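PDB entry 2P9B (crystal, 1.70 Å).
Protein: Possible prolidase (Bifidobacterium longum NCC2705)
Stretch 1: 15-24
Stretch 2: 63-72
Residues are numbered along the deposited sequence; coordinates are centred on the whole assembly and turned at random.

Stretch 1 (15-24) ALAHATIVTG
Stretch 2 63-72: DGTGKIVMPG

The two stretches run side by side in the same direction as parallel strands. The axes of strand 19-22 and strand 68-71 approach to 4.6 Å, with 33° between their directions. Thr-20 pairs with Ile-68 (CA to CA 4.7 Å) and Ile-21 with Val-69 (CA to CA 4.9 Å). An earlier bridge joins Ala-17 to Asp-63. The register shifts by two between these ladders. Stretch 2 makes a type II turn from Gly-64 to Lys-67 there, closed by Lys-67 N to Gly-64 O at 2.8 Å. Stretch 1 turns its corner at His-18, with phi/psi 62/27.

In the first ladder Gly-64 N donates to Ala-17 O at 2.7 Å. In the second, Thr-20 N donates to Lys-67 O at 3.1 Å, nearly straight. Val-69 N then donates to Thr-20 O, and Val-22 N to Val-69 O, each at 2.9 Å. Thus Thr-20 and Val-69 each use both backbone N and O, as alternate residues of parallel strands do.

Gly-64 fits a tight site. A CB there would lie 2.9 Å from Ala-17 O, a clash. Gly-66 follows in the turn with phi 77°, a value that favours glycine.

Val-69, chi1 p, has the largest covered area of these residues. Its CG1 meets Ile-21 CG1 at 3.5 Å and Ala-19 CB at 3.9 Å. Its CG2 meets Leu-16 CD2 at 3.9 Å. Leu-16 is t, p; its CB points sideways, but its end comes nearer. Ile-21 is m, t, and its CG1 lies on the Val-69 side. Thr-20 and Ile-68 share the other face. Val-22, chi1 t, places CG2 3.6 Å from Ile-68 CG2; Ile-68 is m, p. These are apolar contacts. Selenomethionine Met-70 is p, t, m. Its CB lies 4.1 Å from Val-22 CB, while its end leads away. Pro-71 CG reaches Thr-23 O at 3.5 Å.

Asp-63 has chi1 t. Its OD1 accepts from Thr-65 N at 3.2 Å and from Thr-65 OG1 at 2.7 Å, which suits the m rotamer of Thr-65. The same OD1 lies at the edge of the His-18 ring, 3.7 Å from His-18 CD2. His-18 is m, and its CB is 3.4 Å from Thr-65 OG1. Lys-67, m, m, t, m, leads its end away.

Two waters link the stretches. One donates to His-18 O (2.8 Å) and accepts from Gly-66 N (2.7 Å). The other donates to Lys-67 O (2.7 Å) and bonds Thr-20 OG1 (2.8 Å), with Thr-20 chi1 m.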

# COMPACT_ATOMS: atom_id res chain seq x y z
N ALA A 15 11.65 -24.36 -7.75
CA ALA A 15 12.84 -23.54 -7.88
C ALA A 15 12.73 -22.73 -9.16
O ALA A 15 12.46 -23.28 -10.23
CB ALA A 15 14.09 -24.42 -7.92
N LEU A 16 12.91 -21.42 -9.04
CA LEU A 16 12.86 -20.53 -10.20
C LEU A 16 14.31 -20.24 -10.53
O LEU A 16 15.00 -19.59 -9.75
CB LEU A 16 12.14 -19.23 -9.83
CG LEU A 16 12.15 -18.12 -10.90
CD1 LEU A 16 11.38 -18.57 -12.13
CD2 LEU A 16 11.54 -16.85 -10.31
N ALA A 17 14.78 -20.73 -11.68
CA ALA A 17 16.18 -20.55 -12.05
C ALA A 17 16.48 -19.62 -13.22
O ALA A 17 15.60 -19.28 -14.02
CB ALA A 17 16.81 -21.91 -12.31
N HIS A 18 17.75 -19.21 -13.30
CA HIS A 18 18.26 -18.35 -14.36
C HIS A 18 17.62 -16.97 -14.45
O HIS A 18 17.59 -16.35 -15.51
CB HIS A 18 18.11 -19.07 -15.70
CG HIS A 18 18.71 -20.44 -15.71
ND1 HIS A 18 20.03 -20.68 -15.41
CD2 HIS A 18 18.15 -21.65 -15.95
CE1 HIS A 18 20.27 -21.98 -15.47
NE2 HIS A 18 19.14 -22.59 -15.80
N ALA A 19 17.13 -16.47 -13.32
CA ALA A 19 16.49 -15.17 -13.32
C ALA A 19 17.43 -14.07 -12.86
O ALA A 19 18.42 -14.32 -12.17
CB ALA A 19 15.26 -15.20 -12.44
N THR A 20 17.12 -12.85 -13.27
CA THR A 20 17.87 -11.68 -12.85
C THR A 20 17.05 -11.13 -11.70
O THR A 20 15.89 -10.78 -11.87
CB THR A 20 17.94 -10.61 -13.95
OG1 THR A 20 18.69 -11.11 -15.07
CG2 THR A 20 18.62 -9.35 -13.42
N ILE A 21 17.66 -11.07 -10.52
CA ILE A 21 16.95 -10.56 -9.35
C ILE A 21 17.13 -9.07 -9.13
O ILE A 21 18.25 -8.57 -9.07
CB ILE A 21 17.42 -11.27 -8.05
CG1 ILE A 21 17.11 -12.77 -8.12
CG2 ILE A 21 16.73 -10.63 -6.84
CD1 ILE A 21 17.44 -13.53 -6.85
N VAL A 22 16.01 -8.36 -9.04
CA VAL A 22 16.03 -6.94 -8.72
C VAL A 22 15.66 -7.02 -7.25
O VAL A 22 14.51 -7.29 -6.90
CB VAL A 22 14.98 -6.16 -9.54
CG1 VAL A 22 14.84 -4.75 -8.99
CG2 VAL A 22 15.42 -6.09 -11.00
N THR A 23 16.65 -6.82 -6.38
CA THR A 23 16.46 -6.94 -4.94
C THR A 23 15.49 -5.97 -4.29
O THR A 23 14.86 -6.30 -3.29
CB THR A 23 17.79 -6.82 -4.20
OG1 THR A 23 18.30 -5.50 -4.35
CG2 THR A 23 18.80 -7.82 -4.76
N GLY A 24 15.38 -4.77 -4.85
CA GLY A 24 14.49 -3.79 -4.26
C GLY A 24 15.14 -3.13 -3.05
O GLY A 24 14.46 -2.51 -2.23
N ASP A 63 11.58 -22.07 -15.32
CA ASP A 63 12.69 -21.50 -16.06
C ASP A 63 12.54 -19.99 -16.20
O ASP A 63 11.71 -19.51 -16.98
CB ASP A 63 12.78 -22.18 -17.43
CG ASP A 63 13.92 -21.64 -18.27
OD1 ASP A 63 14.88 -21.09 -17.69
OD2 ASP A 63 13.85 -21.78 -19.51
N GLY A 64 13.34 -19.25 -15.45
CA GLY A 64 13.27 -17.80 -15.48
C GLY A 64 14.23 -17.11 -16.44
O GLY A 64 14.44 -15.90 -16.34
N THR A 65 14.81 -17.86 -17.36
CA THR A 65 15.73 -17.29 -18.33
C THR A 65 15.08 -16.09 -19.01
O THR A 65 13.95 -16.17 -19.48
CB THR A 65 16.13 -18.34 -19.39
OG1 THR A 65 16.77 -19.44 -18.75
CG2 THR A 65 17.07 -17.73 -20.42
N GLY A 66 15.81 -14.97 -19.05
CA GLY A 66 15.31 -13.76 -19.68
C GLY A 66 14.28 -12.99 -18.86
O GLY A 66 13.76 -11.96 -19.30
N LYS A 67 14.00 -13.48 -17.66
CA LYS A 67 13.02 -12.83 -16.79
C LYS A 67 13.68 -12.11 -15.61
O LYS A 67 14.83 -12.38 -15.28
CB LYS A 67 12.05 -13.88 -16.23
CG LYS A 67 11.32 -14.72 -17.28
CD LYS A 67 10.28 -13.90 -18.04
CE LYS A 67 9.45 -14.78 -18.96
NZ LYS A 67 10.29 -15.48 -19.97
N ILE A 68 12.93 -11.19 -15.01
CA ILE A 68 13.40 -10.46 -13.84
C ILE A 68 12.48 -10.89 -12.70
O ILE A 68 11.28 -11.06 -12.90
CB ILE A 68 13.26 -8.92 -14.01
CG1 ILE A 68 14.48 -8.36 -14.75
CG2 ILE A 68 13.12 -8.24 -12.65
CD1 ILE A 68 14.60 -8.82 -16.17
N VAL A 69 13.04 -11.12 -11.51
CA VAL A 69 12.21 -11.48 -10.37
C VAL A 69 12.54 -10.50 -9.26
O VAL A 69 13.71 -10.17 -9.05
CB VAL A 69 12.45 -12.92 -9.88
CG1 VAL A 69 13.89 -13.09 -9.44
CG2 VAL A 69 11.49 -13.24 -8.73
N MSE A 70 11.51 -10.03 -8.58
CA MSE A 70 11.68 -9.06 -7.50
C MSE A 70 10.67 -9.38 -6.42
O MSE A 70 9.82 -10.26 -6.59
CB MSE A 70 11.46 -7.63 -8.03
CG MSE A 70 10.03 -7.30 -8.53
SE MSE A 70 9.69 -5.47 -9.00
CE MSE A 70 9.58 -4.77 -7.23
N PRO A 71 10.76 -8.70 -5.26
CA PRO A 71 9.79 -8.98 -4.20
C PRO A 71 8.42 -8.54 -4.71
O PRO A 71 8.33 -7.64 -5.55
CB PRO A 71 10.26 -8.10 -3.05
CG PRO A 71 11.75 -7.97 -3.29
CD PRO A 71 11.81 -7.78 -4.79
N GLY A 72 7.36 -9.15 -4.20
CA GLY A 72 6.04 -8.74 -4.64
C GLY A 72 5.79 -7.30 -4.25
O GLY A 72 6.33 -6.81 -3.25
O HOH W 1 18.18 -14.81 -17.74
O HOH W 2 16.98 -12.22 -16.98